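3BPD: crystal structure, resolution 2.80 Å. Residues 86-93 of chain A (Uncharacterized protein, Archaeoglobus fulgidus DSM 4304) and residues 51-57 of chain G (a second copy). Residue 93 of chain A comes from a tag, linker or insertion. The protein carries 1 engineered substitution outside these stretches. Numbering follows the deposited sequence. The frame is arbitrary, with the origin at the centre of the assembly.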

# COMPACT_ATOMS: atom_id res chain seq x y z
N LYS A 86 22.97 4.01 -10.91
CA LYS A 86 22.57 2.81 -11.62
C LYS A 86 21.27 2.26 -11.13
O LYS A 86 20.58 1.56 -11.85
CB LYS A 86 23.66 1.75 -11.50
CG LYS A 86 25.05 2.36 -11.36
CD LYS A 86 26.14 1.45 -11.93
CE LYS A 86 27.51 1.89 -11.46
NZ LYS A 86 27.68 1.66 -9.98
N ILE A 87 20.91 2.58 -9.90
CA ILE A 87 19.66 2.07 -9.37
C ILE A 87 18.71 3.18 -8.98
O ILE A 87 19.10 4.10 -8.27
CB ILE A 87 19.92 1.16 -8.14
CG1 ILE A 87 20.50 -0.17 -8.62
CG2 ILE A 87 18.64 0.91 -7.36
CD1 ILE A 87 20.79 -1.14 -7.49
N ILE A 88 17.48 3.11 -9.47
CA ILE A 88 16.49 4.12 -9.13
C ILE A 88 16.23 3.98 -7.64
O ILE A 88 15.62 3.00 -7.21
CB ILE A 88 15.15 3.89 -9.86
CG1 ILE A 88 15.34 4.07 -11.36
CG2 ILE A 88 14.10 4.85 -9.34
CD1 ILE A 88 15.85 5.43 -11.75
N VAL A 89 16.69 4.93 -6.85
CA VAL A 89 16.51 4.88 -5.41
C VAL A 89 15.39 5.84 -4.98
O VAL A 89 15.42 7.01 -5.33
CB VAL A 89 17.81 5.28 -4.67
CG1 VAL A 89 17.61 5.23 -3.17
CG2 VAL A 89 18.93 4.37 -5.09
N GLU A 90 14.42 5.34 -4.23
CA GLU A 90 13.33 6.20 -3.77
C GLU A 90 13.74 6.80 -2.44
O GLU A 90 14.56 6.23 -1.72
CB GLU A 90 12.04 5.40 -3.59
CG GLU A 90 11.59 4.61 -4.83
CD GLU A 90 11.09 5.49 -5.98
OE1 GLU A 90 10.96 4.96 -7.11
OE2 GLU A 90 10.81 6.70 -5.78
N SER A 91 13.18 7.96 -2.12
CA SER A 91 13.48 8.64 -0.88
C SER A 91 12.89 7.86 0.29
O SER A 91 11.76 7.38 0.22
CB SER A 91 12.90 10.06 -0.90
OG SER A 91 13.37 10.84 0.19
N VAL A 92 13.67 7.70 1.35
CA VAL A 92 13.17 6.99 2.51
C VAL A 92 12.49 8.04 3.38
O VAL A 92 13.13 8.99 3.83
CB VAL A 92 14.33 6.31 3.29
CG1 VAL A 92 13.81 5.68 4.57
CG2 VAL A 92 15.00 5.24 2.42
N GLU A 93 11.18 7.88 3.58
CA GLU A 93 10.41 8.83 4.39
C GLU A 93 10.62 8.60 5.89
O GLU A 93 10.28 9.50 6.68
CB GLU A 93 8.90 8.72 4.07
N ILE G 51 18.07 19.50 2.24
CA ILE G 51 17.82 18.30 1.47
C ILE G 51 18.03 17.01 2.24
O ILE G 51 18.78 16.95 3.22
CB ILE G 51 18.69 18.24 0.19
CG1 ILE G 51 20.18 18.23 0.55
CG2 ILE G 51 18.39 19.42 -0.68
CD1 ILE G 51 21.07 18.04 -0.66
N LYS G 52 17.34 15.98 1.78
CA LYS G 52 17.43 14.66 2.37
C LYS G 52 18.12 13.81 1.31
O LYS G 52 17.55 13.54 0.24
CB LYS G 52 16.02 14.13 2.66
CG LYS G 52 15.98 12.79 3.39
CD LYS G 52 14.64 12.04 3.20
CE LYS G 52 13.45 12.81 3.76
NZ LYS G 52 12.13 12.18 3.41
N ILE G 53 19.36 13.41 1.60
CA ILE G 53 20.13 12.59 0.68
C ILE G 53 20.12 11.12 1.09
O ILE G 53 20.63 10.75 2.14
CB ILE G 53 21.60 13.06 0.61
CG1 ILE G 53 21.65 14.55 0.22
CG2 ILE G 53 22.36 12.23 -0.43
CD1 ILE G 53 23.03 15.17 0.29
N THR G 54 19.51 10.28 0.26
CA THR G 54 19.48 8.84 0.52
C THR G 54 20.52 8.22 -0.42
O THR G 54 20.46 8.40 -1.63
CB THR G 54 18.10 8.21 0.19
OG1 THR G 54 17.09 8.82 0.99
CG2 THR G 54 18.11 6.71 0.46
N ILE G 55 21.51 7.53 0.15
CA ILE G 55 22.53 6.92 -0.68
C ILE G 55 22.51 5.42 -0.50
O ILE G 55 22.53 4.92 0.62
CB ILE G 55 23.92 7.41 -0.32
CG1 ILE G 55 23.92 8.93 -0.25
CG2 ILE G 55 24.91 6.97 -1.38
CD1 ILE G 55 25.25 9.51 0.17
N LEU G 56 22.46 4.71 -1.62
CA LEU G 56 22.45 3.25 -1.61
C LEU G 56 23.75 2.73 -2.19
O LEU G 56 24.29 3.31 -3.14
CB LEU G 56 21.28 2.70 -2.43
CG LEU G 56 21.14 1.18 -2.43
CD1 LEU G 56 20.81 0.70 -1.04
CD2 LEU G 56 20.08 0.74 -3.40
N GLY G 57 24.26 1.65 -1.61
CA GLY G 57 25.49 1.06 -2.10
C GLY G 57 26.00 -0.11 -1.29
O GLY G 57 25.29 -0.69 -0.47
O HOH W 1 16.20 11.19 -0.19

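A single water, water 1, does most of the polar work between these two segments, which share just one direct hydrogen bond, and that a weak one. The water lies 2.9 Å from Ser91(A) OG and 2.8 Å from Thr54(G) OG1, within hydrogen-bonding distance of both, and it can donate to the backbone oxygen of Lys52(G), with 2.7 Å between the water oxygen and Lys52(G) O. The two hydroxyls themselves, Ser91(A) OG and Thr54(G) OG1, are 4.3 Å apart, too far for a direct bond, so the water links them and ties both to the strand backbone.

The direct hydrogen bond runs from Lys52(G) NZ to Val92(A) O at 3.4 Å. The side chain of Lys52(G), bent at chi3 (m) and otherwise t, slants across the end of the chain A segment, and Lys52(G) CD lies 3.5 Å from Ser91(A) OG. Lys52(G) NZ also lies 3.9 Å from Glu93(A) CA, in a tag residue whose side chain is not modelled beyond CB.

Chain G contributes a strand in which Lys52(G), Thr54(G) and Leu56(G) point toward chain A, while the intervening Ile53(G) and Ile55(G) point away and make no contact. Chain A, irregular here, runs roughly against this strand, the end-to-end directions differing by 140°. Thr54(G) has the largest area covered by the other stretch: its methyl CG2 lies 4.0 Å from Val89(A) CG1 and also 4.0 Å from Val92(A) CG2, so one small side chain meets two valines.

Further along, the contact becomes apolar. Val89(A) CG2 packs 3.9 Å from Leu56(G) CB, and Ile87(A) CG2 approaches Leu56(G) CD2 at 4.2 Å. Glu90(A), by contrast, points away, and its carboxylate is hydrogen-bonded elsewhere in the structure. Altogether 347 Å² is buried, summed over both sides.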